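PDB 6E0K: cyclic UMP-AMP synthase from Rhodothermus marinus SG0.5JP17-172, which joins UTP and ATP into the cyclic dinucleotide 3',3'-cUAMP, a second messenger that triggers abortive infection in a bacterial antiphage defence system. Local coordinates for residues A[47-51]-A[52-56]; A[188-191]-A[192-196]; A[198-201]-A[202-205]; A[209-212]-A[213-216]; A[271-274]-A[275-278]. All blocks are in the same frame, centred on the assembly; numbering follows the deposited sequence.

Interaction 1 (A[47-51]-A[52-56]); sequences GSYKN and STNIR
Asn-54 folds back against Tyr-49 just beyond the short helix 47-50, and the two side chains cross at about a right angle. CG of Asn-54 sits 3.5 Å from CD1 of Tyr-49, with ring and amide planes 46° apart. A chi1 of 57°, which sets CG between the backbone N and the carbonyl carbon, brings the amide to the ring. Its ND2 then makes a nearly straight bond of 3.0 Å to Arg-56 O, lying in the plane of the amide, while OD1 is taken by Gln-14; both ends of the group are fixed. The backbone is equally compact. Thr-53 N binds Ser-48 O at 2.9 Å and Ser-52 N binds Tyr-49 O at 3.3 Å, a Schellman motif with Ser-52 as its positive-phi C-prime residue. The Asn-51 side chain, just past the helix, reaches back with ND2 to Gly-47 O at the start of the turn, 2.9 Å away and from above the carbonyl plane, an oxygen that also accepts from Asn-51 N. The outer side is looser and wet: Ser-52 OG meets one water that donates to Tyr-49 O and another that donates to Lys-50 O. Gly-47 and Ser-48 bind ATP in this nucleotidyltransferase domain. Their turn is thus tied by the Schellman bonds and the Asn-51 and Asn-54 amides, with water completing the carbonyls on its wet side.

Interaction 2 (A[188-191]-A[192-196]); sequences PTIR and MFKNA
Within helix 186-202, which carries the ATP-binding Lys-194, Ile-190 and Lys-194 lie side by side and point the same way. CG2 of Ile-190 comes within 3.9 Å of Lys-194 CE, flanking the aliphatic chain. That chain runs extended beyond CG, with chi2 at 180°, and carries NZ well away from the helix to a hydrogen bond with Thr-53 O; Glu-216 offers only a long, weak ion pair. One residue earlier, on a neighbouring side of the helix, Thr-189 and Phe-193 repeat the parallel arrangement: CG2 of Thr-189 touches Phe-193 CE2 at 3.7 Å, while its hydroxyl turns to Trp-185 O. The methyl CE of Met-192 lies over the rim of one face of the same ring, 3.5 Å above its plane. Beneath these pairs runs regular alpha-helical bonding, such as Lys-194 N to Ile-190 O at 2.9 Å and Asn-195 N to Arg-191 O at 2.8 Å. Phe-193 packs on Phe-235 of helix 231-244 and Phe-275 of helix 269-285. The helix is therefore divided: one side builds an apolar core, while the other lines the lysine chain with an isoleucine methyl and delivers its amine to the nucleotide site, where the bond to Thr-53 O holds NZ and Glu-216 probably adds a weak attraction.

Interaction 3 (A[198-201]-A[202-205]); sequences TYLI and EQGA
Gln-203 lays its terminal amide over one face of the Tyr-199 ring, the two planes 54° apart. Of the ring carbons, CZ of Tyr-199 is nearest to NE2 of Gln-203, at 3.2 Å, and OE1 stands 3.5 Å from CE1, placing the amide above the phenolic half of the ring. Tyr-199 is swung toward this position by a chi1 of 168°, with CG opposite the backbone N, and the extended chain of Gln-203 runs back past Tyr-199 O to meet it. The Tyr-199 ring also meets that of Trp-11. One step round the helix, Glu-202 crosses Thr-198 obliquely: its carboxylate oxygen OE2 approaches the methyl CG2 of Thr-198 at 3.7 Å, while the threonine hydroxyl is bonded to Lys-194 O. Here helix 186-202 ends in a Schellman motif around Gly-204, whose phi of 120° takes the chain out of the helix. Gly-204 N bonds to Ile-201 O, and Ala-205 N to Leu-200 O at 3.0 Å. Leu-200 O also accepts from Gln-203 N, the two donors arriving from opposite faces of the carbonyl plane. This turn sets CB of Ala-205 against CB of Leu-200 at 3.8 Å, an apolar contact next to Tyr-278 of helix 269-285. On the solvent side, one water donates to both Tyr-199 O and Glu-202 OE1, and another joins Ile-201 O to Ala-205 O, to which it donates at 2.8 Å.

Interaction 4 (A[209-212]-A[213-216]); sequences LAPS and YFLE
Pro-211, extended at phi -54° and psi 141°, is the N-cap residue of helix 212-220, and its carbonyl O takes Leu-215 N at 2.9 Å, nearly along the C=O axis. Glu-216 N follows with a 2.9 Å bond to Ser-212 O, completing the opening turn. Over this frame the proline ring leans obliquely against Phe-214, its CG 3.9 Å from ring atom CD2; Trp-267 stacks on the same phenylalanine. CE1 of Phe-214 in turn lies at the edge of the Tyr-213 ring, in its plane. On the inner side, Ala-210 CB meets Leu-215 CB at 4.2 Å, and both residues pack on Phe-275 of helix 269-285. The polar groups point elsewhere. Ser-212, an ATP-binding residue, has OG beside the backbone N (chi1 -69°) and bonded to Arg-197 NH1, which also holds Ala-210 O. The extended chain of Glu-216 passes Ser-212 O, with CG at 3.4 Å, and gives its two carboxylate oxygens to Thr-53 and His-171. The first turn thus has Pro-211 packed against Phe-214 on one side, while on the polar side the arginine, bonded to both Ser-212 OG and Ala-210 O, probably fixes the direction of the serine hydroxyl at the nucleotide site.

Interaction 5 (A[271-274]-A[275-278]); sequences KARR and FLRY
Arg-277 folds its guanidinium back over the preceding turn of helix 269-285, the last helix of the chain, and lies over the backbone there with one face. Among the backbone hydrogen bonds, the alpha-helical pattern is unbroken: Phe-275 N binds Lys-271 O, Leu-276 N binds Ala-272 O, and Arg-277 N binds Arg-273 O at 3.0 Å. The contacts of flat groups come next. A bend at chi3 (-62°) returns the Arg-277 group toward the helix, leaving NH2 3.5 Å from Arg-274 CA, while Arg-273 O lies over the same guanidinium toward its rim. The edge of the Arg-273 guanidinium meets an apolar partner, with NH1 4.0 Å from Leu-276 CD1; NH2 of the same group bonds to Ala-245 O. Among the charges, Arg-274 NE and Arg-277 NH2 stay 5.9 Å apart, and Arg-274 and Lys-271 both form salt bridges with Asp-208. In apolar contact, Phe-275 and Leu-276 turn to the core, the former meeting Phe-193 and Leu-215, the latter packing on helix 231-244. Side-by-side contact completes the set: Arg-274 and Tyr-278 point the same way, their guanidinium and ring planes 80° apart. CG of the arginine is 3.6 Å from CE1 of the tyrosine, and Arg-274 O lies at the ring edge, in its plane, 3.2 Å from CD1 of Tyr-278.

In the fold
Along the chain the five contacts come in series, none enclosing another. Interaction 1 belongs to the nucleotidyltransferase domain, leading toward strand 61-68; the others lie on three helices and the loop between the first two. Interactions 2 and 3 share helix 186-202, with centres about 14 Å apart, and interaction 4 opens the next helix, its centre about 10 Å from that of interaction 2. Interaction 5, on helix 269-285, touches interactions 2, 3 and 4 by packing, but its nearest atoms stay about 11 Å from interaction 1. Four ATP-binding residues, Gly-47, Ser-48, Lys-194 and Ser-212, fall in interactions 1, 2 and 4, which meet at the nucleotide site; interactions 3 and 5 are centred farther out, about 22 and 20 Å from the chain's centre.

Interaction 1 (A[47-51]-A[52-56])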
loop_
_atom_site.group_PDB
_atom_site.type_symbol
_atom_site.label_atom_id
_atom_site.label_comp_id
_atom_site.label_asym_id
_atom_site.label_seq_id
_atom_site.Cartn_x
_atom_site.Cartn_y
_atom_site.Cartn_z
ATOM N N GLY A 47 -3.887 -1.299 0.881
ATOM C CA GLY A 47 -3.498 -0.425 1.968
ATOM C C GLY A 47 -3.393 -1.157 3.293
ATOM O O GLY A 47 -3.393 -2.386 3.373
ATOM N N SER A 48 -3.329 -0.356 4.354
ATOM C CA SER A 48 -2.962 -0.897 5.658
ATOM C C SER A 48 -3.994 -1.899 6.168
ATOM O O SER A 48 -3.627 -2.949 6.707
ATOM C CB SER A 48 -2.763 0.237 6.663
ATOM O OG SER A 48 -3.981 0.900 6.932
ATOM N N TYR A 49 -5.291 -1.617 5.998
ATOM C CA TYR A 49 -6.283 -2.555 6.521
ATOM C C TYR A 49 -6.176 -3.908 5.824
ATOM O O TYR A 49 -6.223 -4.964 6.466
ATOM C CB TYR A 49 -7.698 -2.001 6.358
ATOM C CG TYR A 49 -8.059 -0.848 7.245
ATOM C CD1 TYR A 49 -8.088 -0.972 8.630
ATOM C CD2 TYR A 49 -8.449 0.365 6.695
ATOM C CE1 TYR A 49 -8.473 0.100 9.436
ATOM C CE2 TYR A 49 -8.812 1.426 7.493
ATOM C CZ TYR A 49 -8.837 1.284 8.857
ATOM O OH TYR A 49 -9.229 2.359 9.617
ATOM N N LYS A 50 -6.040 -3.889 4.496
ATOM C CA LYS A 50 -5.911 -5.130 3.748
ATOM C C LYS A 50 -4.697 -5.913 4.203
ATOM O O LYS A 50 -4.750 -7.144 4.344
ATOM C CB LYS A 50 -5.791 -4.822 2.257
ATOM C CG LYS A 50 -5.502 -6.032 1.396
ATOM C CD LYS A 50 -6.657 -7.004 1.395
ATOM C CE LYS A 50 -6.412 -8.139 0.423
ATOM N NZ LYS A 50 -7.566 -9.072 0.336
ATOM N N ASN A 51 -3.597 -5.214 4.444
ATOM C CA ASN A 51 -2.329 -5.864 4.728
ATOM C C ASN A 51 -2.098 -6.070 6.208
ATOM O O ASN A 51 -1.005 -6.501 6.598
ATOM C CB ASN A 51 -1.187 -5.067 4.103
ATOM C CG ASN A 51 -1.149 -5.232 2.592
ATOM O OD1 ASN A 51 -0.568 -6.186 2.082
ATOM N ND2 ASN A 51 -1.814 -4.332 1.879
ATOM N N SER A 52 -3.124 -5.813 7.027
ATOM C CA SER A 52 -3.068 -5.981 8.477
ATOM C C SER A 52 -1.960 -5.155 9.103
ATOM O O SER A 52 -1.418 -5.532 10.140
ATOM C CB SER A 52 -2.902 -7.451 8.878
ATOM O OG SER A 52 -3.959 -8.228 8.363
ATOM N N THR A 53 -1.624 -4.015 8.509
ATOM C CA THR A 53 -0.614 -3.141 9.087
ATOM C C THR A 53 -1.197 -1.836 9.596
ATOM O O THR A 53 -0.437 -0.916 9.915
ATOM C CB THR A 53 0.491 -2.851 8.067
ATOM O OG1 THR A 53 -0.092 -2.259 6.903
ATOM C CG2 THR A 53 1.185 -4.135 7.661
ATOM N N ASN A 54 -2.521 -1.742 9.728
ATOM C CA ASN A 54 -3.129 -0.531 10.269
ATOM C C ASN A 54 -2.841 -0.397 11.766
ATOM O O ASN A 54 -2.999 -1.355 12.533
ATOM C CB ASN A 54 -4.643 -0.535 10.020
ATOM C CG ASN A 54 -5.327 -1.756 10.608
ATOM O OD1 ASN A 54 -5.057 -2.891 10.197
ATOM N ND2 ASN A 54 -6.222 -1.530 11.563
ATOM N N ILE A 55 -2.377 0.786 12.178
ATOM C CA ILE A 55 -2.121 1.032 13.598
ATOM C C ILE A 55 -3.278 1.748 14.277
ATOM O O ILE A 55 -3.280 1.868 15.514
ATOM C CB ILE A 55 -0.800 1.807 13.814
ATOM C CG1 ILE A 55 -0.821 3.150 13.081
ATOM C CG2 ILE A 55 0.393 0.947 13.378
ATOM C CD1 ILE A 55 0.366 4.051 13.410
ATOM N N ARG A 56 -4.273 2.204 13.518
ATOM C CA ARG A 56 -5.508 2.742 14.073
ATOM C C ARG A 56 -6.690 2.000 13.470
ATOM O O ARG A 56 -6.557 1.253 12.492
ATOM C CB ARG A 56 -5.651 4.249 13.806
ATOM C CG ARG A 56 -4.449 5.082 14.263
ATOM C CD ARG A 56 -4.744 6.562 14.158
ATOM N NE ARG A 56 -5.954 6.897 14.902
ATOM C CZ ARG A 56 -5.984 7.220 16.190
ATOM N NH1 ARG A 56 -4.861 7.264 16.900
ATOM N NH2 ARG A 56 -7.141 7.506 16.771
HETATM O O HOH W 1 -6.365 -7.050 8.663
HETATM O O HOH W 2 -3.129 -9.017 5.895
#

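Interaction 2 (A[188-191]-A[192-196])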
loop_
_atom_site.group_PDB
_atom_site.type_symbol
_atom_site.label_atom_id
_atom_site.label_comp_id
_atom_site.label_asym_id
_atom_site.label_seq_id
_atom_site.Cartn_x
_atom_site.Cartn_y
_atom_site.Cartn_z
ATOM N N PRO A 188 3.354 -7.717 12.612
ATOM C CA PRO A 188 3.542 -7.000 13.885
ATOM C C PRO A 188 4.772 -6.120 13.886
ATOM O O PRO A 188 4.764 -5.056 14.517
ATOM C CB PRO A 188 3.656 -8.127 14.926
ATOM C CG PRO A 188 2.909 -9.289 14.300
ATOM C CD PRO A 188 3.176 -9.170 12.816
ATOM N N THR A 189 5.835 -6.535 13.194
ATOM C CA THR A 189 7.044 -5.719 13.163
ATOM C C THR A 189 6.815 -4.437 12.373
ATOM O O THR A 189 7.260 -3.360 12.787
ATOM C CB THR A 189 8.209 -6.532 12.584
ATOM O OG1 THR A 189 8.486 -7.631 13.467
ATOM C CG2 THR A 189 9.469 -5.670 12.484
ATOM N N ILE A 190 6.117 -4.526 11.236
ATOM C CA ILE A 190 5.750 -3.320 10.502
ATOM C C ILE A 190 4.983 -2.368 11.404
ATOM O O ILE A 190 5.259 -1.163 11.448
ATOM C CB ILE A 190 4.919 -3.671 9.259
ATOM C CG1 ILE A 190 5.782 -4.383 8.214
ATOM C CG2 ILE A 190 4.309 -2.407 8.664
ATOM C CD1 ILE A 190 4.922 -4.925 7.063
ATOM N N ARG A 191 4.010 -2.898 12.143
ATOM C CA ARG A 191 3.195 -2.028 12.983
ATOM C C ARG A 191 4.022 -1.412 14.098
ATOM O O ARG A 191 3.845 -0.233 14.421
ATOM C CB ARG A 191 2.001 -2.802 13.548
ATOM C CG ARG A 191 1.082 -3.306 12.422
ATOM C CD ARG A 191 -0.239 -3.863 12.952
ATOM N NE ARG A 191 -0.026 -4.906 13.953
ATOM C CZ ARG A 191 -0.172 -6.214 13.739
ATOM N NH1 ARG A 191 -0.575 -6.679 12.562
ATOM N NH2 ARG A 191 0.069 -7.066 14.741
ATOM N N MET A 192 4.928 -2.196 14.690
ATOM C CA MET A 192 5.844 -1.669 15.702
ATOM C C MET A 192 6.615 -0.468 15.171
ATOM O O MET A 192 6.673 0.581 15.819
ATOM C CB MET A 192 6.809 -2.762 16.145
ATOM C CG MET A 192 7.839 -2.260 17.167
ATOM S SD MET A 192 9.159 -3.451 17.449
ATOM C CE MET A 192 10.037 -3.397 15.881
ATOM N N PHE A 193 7.193 -0.589 13.976
ATOM C CA PHE A 193 7.956 0.532 13.441
ATOM C C PHE A 193 7.055 1.700 13.050
ATOM O O PHE A 193 7.438 2.861 13.233
ATOM C CB PHE A 193 8.812 0.074 12.262
ATOM C CG PHE A 193 10.063 -0.635 12.681
ATOM C CD1 PHE A 193 11.039 0.026 13.421
ATOM C CD2 PHE A 193 10.283 -1.960 12.326
ATOM C CE1 PHE A 193 12.200 -0.627 13.815
ATOM C CE2 PHE A 193 11.458 -2.615 12.696
ATOM C CZ PHE A 193 12.414 -1.941 13.459
ATOM N N LYS A 194 5.860 1.427 12.515
ATOM C CA LYS A 194 4.917 2.514 12.255
ATOM C C LYS A 194 4.578 3.278 13.527
ATOM O O LYS A 194 4.524 4.513 13.526
ATOM C CB LYS A 194 3.632 1.969 11.615
ATOM C CG LYS A 194 3.757 1.657 10.154
ATOM C CD LYS A 194 2.414 1.121 9.675
ATOM C CE LYS A 194 2.334 0.946 8.196
ATOM N NZ LYS A 194 0.866 0.833 7.883
ATOM N N ASN A 195 4.274 2.561 14.608
ATOM C CA ASN A 195 3.958 3.249 15.857
ATOM C C ASN A 195 5.178 3.946 16.457
ATOM O O ASN A 195 5.037 5.015 17.069
ATOM C CB ASN A 195 3.349 2.268 16.853
ATOM C CG ASN A 195 1.824 2.277 16.830
ATOM O OD1 ASN A 195 1.181 3.336 16.774
ATOM N ND2 ASN A 195 1.238 1.092 16.861
ATOM N N ALA A 196 6.370 3.366 16.303
ATOM C CA ALA A 196 7.579 4.062 16.748
ATOM C C ALA A 196 7.751 5.376 15.994
ATOM O O ALA A 196 8.011 6.424 16.596
ATOM C CB ALA A 196 8.795 3.158 16.558
#

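Interaction 3 (A[198-201]-A[202-205])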
loop_
_atom_site.group_PDB
_atom_site.type_symbol
_atom_site.label_atom_id
_atom_site.label_comp_id
_atom_site.label_asym_id
_atom_site.label_seq_id
_atom_site.Cartn_x
_atom_site.Cartn_y
_atom_site.Cartn_z
ATOM N N THR A 198 5.345 7.144 14.480
ATOM C CA THR A 198 4.281 8.077 14.839
ATOM C C THR A 198 4.487 8.651 16.238
ATOM O O THR A 198 4.204 9.828 16.475
ATOM C CB THR A 198 2.934 7.369 14.699
ATOM O OG1 THR A 198 2.736 7.076 13.311
ATOM C CG2 THR A 198 1.786 8.232 15.208
ATOM N N TYR A 199 5.010 7.846 17.163
ATOM C CA TYR A 199 5.388 8.366 18.474
ATOM C C TYR A 199 6.373 9.526 18.344
ATOM O O TYR A 199 6.230 10.553 19.023
ATOM C CB TYR A 199 5.972 7.228 19.317
ATOM C CG TYR A 199 6.668 7.643 20.592
ATOM C CD1 TYR A 199 8.036 7.843 20.623
ATOM C CD2 TYR A 199 5.958 7.787 21.766
ATOM C CE1 TYR A 199 8.674 8.215 21.784
ATOM C CE2 TYR A 199 6.595 8.146 22.933
ATOM C CZ TYR A 199 7.951 8.361 22.929
ATOM O OH TYR A 199 8.597 8.726 24.086
ATOM N N LEU A 200 7.356 9.394 17.444
ATOM C CA LEU A 200 8.335 10.464 17.266
ATOM C C LEU A 200 7.723 11.675 16.577
ATOM O O LEU A 200 8.003 12.819 16.957
ATOM C CB LEU A 200 9.533 9.939 16.473
ATOM C CG LEU A 200 10.432 8.980 17.248
ATOM C CD1 LEU A 200 11.427 8.380 16.284
ATOM C CD2 LEU A 200 11.157 9.719 18.358
ATOM N N ILE A 201 6.880 11.444 15.561
ATOM C CA ILE A 201 6.232 12.561 14.875
ATOM C C ILE A 201 5.379 13.358 15.853
ATOM O O ILE A 201 5.329 14.595 15.786
ATOM C CB ILE A 201 5.393 12.053 13.683
ATOM C CG1 ILE A 201 6.299 11.428 12.617
ATOM C CG2 ILE A 201 4.587 13.184 13.080
ATOM C CD1 ILE A 201 5.512 10.725 11.487
ATOM N N GLU A 202 4.699 12.668 16.780
ATOM C CA GLU A 202 3.897 13.377 17.774
ATOM C C GLU A 202 4.756 14.297 18.626
ATOM O O GLU A 202 4.273 15.325 19.108
ATOM C CB GLU A 202 3.137 12.389 18.664
ATOM C CG GLU A 202 1.940 11.737 17.964
ATOM C CD GLU A 202 1.416 10.489 18.676
ATOM O OE1 GLU A 202 2.034 10.040 19.672
ATOM O OE2 GLU A 202 0.384 9.946 18.223
ATOM N N GLN A 203 6.035 13.968 18.795
ATOM C CA GLN A 203 6.939 14.788 19.591
ATOM C C GLN A 203 7.685 15.831 18.775
ATOM O O GLN A 203 8.501 16.565 19.340
ATOM C CB GLN A 203 7.938 13.894 20.304
ATOM C CG GLN A 203 7.290 12.963 21.266
ATOM C CD GLN A 203 8.279 12.013 21.865
ATOM O OE1 GLN A 203 9.281 11.665 21.234
ATOM N NE2 GLN A 203 8.016 11.585 23.091
ATOM N N GLY A 204 7.451 15.907 17.471
ATOM C CA GLY A 204 8.066 16.933 16.648
ATOM C C GLY A 204 8.943 16.428 15.525
ATOM O O GLY A 204 9.493 17.255 14.785
ATOM N N ALA A 205 9.104 15.117 15.352
ATOM C CA ALA A 205 9.897 14.584 14.250
ATOM C C ALA A 205 9.226 14.871 12.902
ATOM O O ALA A 205 8.030 15.178 12.845
ATOM C CB ALA A 205 10.107 13.080 14.433
HETATM O O HOH W 3 4.665 10.903 21.320
HETATM O O HOH W 4 5.736 16.446 13.918
#

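Interaction 4 (A[209-212]-A[213-216])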
loop_
_atom_site.group_PDB
_atom_site.type_symbol
_atom_site.label_atom_id
_atom_site.label_comp_id
_atom_site.label_asym_id
_atom_site.label_seq_id
_atom_site.Cartn_x
_atom_site.Cartn_y
_atom_site.Cartn_z
ATOM N N LEU A 209 8.718 11.172 8.100
ATOM C CA LEU A 209 9.814 10.335 8.583
ATOM C C LEU A 209 9.791 8.943 7.956
ATOM O O LEU A 209 10.841 8.401 7.596
ATOM C CB LEU A 209 9.741 10.240 10.105
ATOM C CG LEU A 209 10.804 9.380 10.788
ATOM C CD1 LEU A 209 12.191 9.952 10.538
ATOM C CD2 LEU A 209 10.499 9.350 12.257
ATOM N N ALA A 210 8.611 8.349 7.808
ATOM C CA ALA A 210 8.561 7.071 7.105
ATOM C C ALA A 210 7.150 6.802 6.608
ATOM O O ALA A 210 6.360 6.145 7.295
ATOM C CB ALA A 210 9.037 5.928 8.003
ATOM N N PRO A 211 6.801 7.298 5.422
ATOM C CA PRO A 211 5.461 7.048 4.882
ATOM C C PRO A 211 5.168 5.555 4.852
ATOM O O PRO A 211 6.037 4.742 4.528
ATOM C CB PRO A 211 5.532 7.645 3.472
ATOM C CG PRO A 211 6.661 8.650 3.539
ATOM C CD PRO A 211 7.650 8.059 4.496
ATOM N N SER A 212 3.920 5.200 5.184
ATOM C CA SER A 212 3.590 3.811 5.498
ATOM C C SER A 212 3.961 2.855 4.371
ATOM O O SER A 212 4.572 1.805 4.603
ATOM C CB SER A 212 2.100 3.685 5.811
ATOM O OG SER A 212 1.796 4.337 7.037
ATOM N N TYR A 213 3.587 3.187 3.142
ATOM C CA TYR A 213 3.864 2.265 2.049
ATOM C C TYR A 213 5.365 2.062 1.867
ATOM O O TYR A 213 5.835 0.927 1.713
ATOM C CB TYR A 213 3.212 2.782 0.768
ATOM C CG TYR A 213 3.588 2.009 -0.471
ATOM C CD1 TYR A 213 2.997 0.782 -0.745
ATOM C CD2 TYR A 213 4.519 2.511 -1.369
ATOM C CE1 TYR A 213 3.314 0.076 -1.889
ATOM C CE2 TYR A 213 4.859 1.803 -2.521
ATOM C CZ TYR A 213 4.250 0.579 -2.766
ATOM O OH TYR A 213 4.564 -0.137 -3.906
ATOM N N PHE A 214 6.139 3.155 1.890
ATOM C CA PHE A 214 7.590 3.043 1.743
ATOM C C PHE A 214 8.205 2.256 2.892
ATOM O O PHE A 214 9.166 1.497 2.700
ATOM C CB PHE A 214 8.223 4.433 1.668
ATOM C CG PHE A 214 7.886 5.204 0.423
ATOM C CD1 PHE A 214 7.587 4.554 -0.762
ATOM C CD2 PHE A 214 7.878 6.592 0.450
ATOM C CE1 PHE A 214 7.287 5.277 -1.908
ATOM C CE2 PHE A 214 7.573 7.323 -0.683
ATOM C CZ PHE A 214 7.280 6.663 -1.866
ATOM N N LEU A 215 7.659 2.418 4.101
ATOM C CA LEU A 215 8.197 1.690 5.248
ATOM C C LEU A 215 7.936 0.195 5.109
ATOM O O LEU A 215 8.821 -0.618 5.399
ATOM C CB LEU A 215 7.596 2.237 6.547
ATOM C CG LEU A 215 8.032 1.538 7.829
ATOM C CD1 LEU A 215 9.538 1.584 7.979
ATOM C CD2 LEU A 215 7.329 2.189 9.015
ATOM N N GLU A 216 6.735 -0.186 4.647
ATOM C CA GLU A 216 6.453 -1.600 4.387
ATOM C C GLU A 216 7.416 -2.163 3.358
ATOM O O GLU A 216 7.978 -3.251 3.541
ATOM C CB GLU A 216 5.006 -1.790 3.912
ATOM C CG GLU A 216 3.987 -1.551 5.003
ATOM C CD GLU A 216 2.576 -2.039 4.666
ATOM O OE1 GLU A 216 2.359 -2.834 3.706
ATOM O OE2 GLU A 216 1.663 -1.590 5.376
#

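Interaction 5 (A[271-274]-A[275-278])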
loop_
_atom_site.group_PDB
_atom_site.type_symbol
_atom_site.label_atom_id
_atom_site.label_comp_id
_atom_site.label_asym_id
_atom_site.label_seq_id
_atom_site.Cartn_x
_atom_site.Cartn_y
_atom_site.Cartn_z
ATOM N N LYS A 271 16.220 9.495 2.623
ATOM C CA LYS A 271 15.086 9.470 3.551
ATOM C C LYS A 271 15.056 8.175 4.352
ATOM O O LYS A 271 14.721 8.183 5.546
ATOM C CB LYS A 271 13.763 9.645 2.795
ATOM C CG LYS A 271 13.532 11.054 2.241
ATOM C CD LYS A 271 13.300 12.060 3.357
ATOM C CE LYS A 271 13.083 13.467 2.816
ATOM N NZ LYS A 271 11.712 13.642 2.285
ATOM N N ALA A 272 15.388 7.048 3.713
ATOM C CA ALA A 272 15.468 5.787 4.446
ATOM C C ALA A 272 16.559 5.837 5.511
ATOM O O ALA A 272 16.356 5.375 6.637
ATOM C CB ALA A 272 15.712 4.625 3.481
ATOM N N ARG A 273 17.733 6.382 5.168
ATOM C CA ARG A 273 18.801 6.513 6.161
ATOM C C ARG A 273 18.384 7.421 7.310
ATOM O O ARG A 273 18.777 7.203 8.464
ATOM C CB ARG A 273 20.065 7.054 5.497
ATOM C CG ARG A 273 20.579 6.177 4.391
ATOM C CD ARG A 273 21.234 4.962 4.955
ATOM N NE ARG A 273 21.948 4.218 3.922
ATOM C CZ ARG A 273 22.211 2.922 4.004
ATOM N NH1 ARG A 273 21.804 2.237 5.072
ATOM N NH2 ARG A 273 22.859 2.314 3.020
ATOM N N ARG A 274 17.612 8.466 7.015
ATOM C CA ARG A 274 17.120 9.327 8.083
ATOM C C ARG A 274 16.224 8.548 9.039
ATOM O O ARG A 274 16.335 8.676 10.265
ATOM C CB ARG A 274 16.371 10.525 7.496
ATOM C CG ARG A 274 15.816 11.472 8.573
ATOM C CD ARG A 274 15.110 12.681 7.984
ATOM N NE ARG A 274 13.862 12.317 7.334
ATOM C CZ ARG A 274 12.941 13.183 6.929
ATOM N NH1 ARG A 274 13.112 14.491 7.117
ATOM N NH2 ARG A 274 11.836 12.731 6.345
ATOM N N PHE A 275 15.309 7.744 8.493
ATOM C CA PHE A 275 14.467 6.914 9.351
ATOM C C PHE A 275 15.319 6.029 10.253
ATOM O O PHE A 275 15.035 5.893 11.447
ATOM C CB PHE A 275 13.513 6.081 8.486
ATOM C CG PHE A 275 12.905 4.900 9.203
ATOM C CD1 PHE A 275 11.893 5.080 10.133
ATOM C CD2 PHE A 275 13.349 3.614 8.946
ATOM C CE1 PHE A 275 11.331 4.003 10.797
ATOM C CE2 PHE A 275 12.778 2.519 9.610
ATOM C CZ PHE A 275 11.771 2.724 10.544
ATOM N N LEU A 276 16.388 5.445 9.709
ATOM C CA LEU A 276 17.237 4.583 10.526
ATOM C C LEU A 276 17.924 5.371 11.636
ATOM O O LEU A 276 18.050 4.872 12.763
ATOM C CB LEU A 276 18.279 3.880 9.660
ATOM C CG LEU A 276 17.714 2.998 8.543
ATOM C CD1 LEU A 276 18.877 2.445 7.724
ATOM C CD2 LEU A 276 16.838 1.862 9.080
ATOM N N ARG A 277 18.367 6.599 11.339
ATOM C CA ARG A 277 18.948 7.454 12.377
ATOM C C ARG A 277 17.942 7.746 13.485
ATOM O O ARG A 277 18.295 7.735 14.673
ATOM C CB ARG A 277 19.468 8.765 11.774
ATOM C CG ARG A 277 20.755 8.626 10.998
ATOM C CD ARG A 277 21.374 9.985 10.675
ATOM N NE ARG A 277 20.532 10.837 9.836
ATOM C CZ ARG A 277 20.530 10.822 8.507
ATOM N NH1 ARG A 277 21.294 9.962 7.841
ATOM N NH2 ARG A 277 19.750 11.665 7.841
ATOM N N TYR A 278 16.676 7.994 13.125
ATOM C CA TYR A 278 15.690 8.296 14.155
ATOM C C TYR A 278 15.380 7.059 14.997
ATOM O O TYR A 278 15.177 7.163 16.211
ATOM C CB TYR A 278 14.413 8.878 13.522
ATOM C CG TYR A 278 14.471 10.382 13.290
ATOM C CD1 TYR A 278 15.212 10.918 12.242
ATOM C CD2 TYR A 278 13.780 11.256 14.121
ATOM C CE1 TYR A 278 15.254 12.292 12.024
ATOM C CE2 TYR A 278 13.823 12.622 13.917
ATOM C CZ TYR A 278 14.562 13.136 12.875
ATOM O OH TYR A 278 14.617 14.506 12.659
#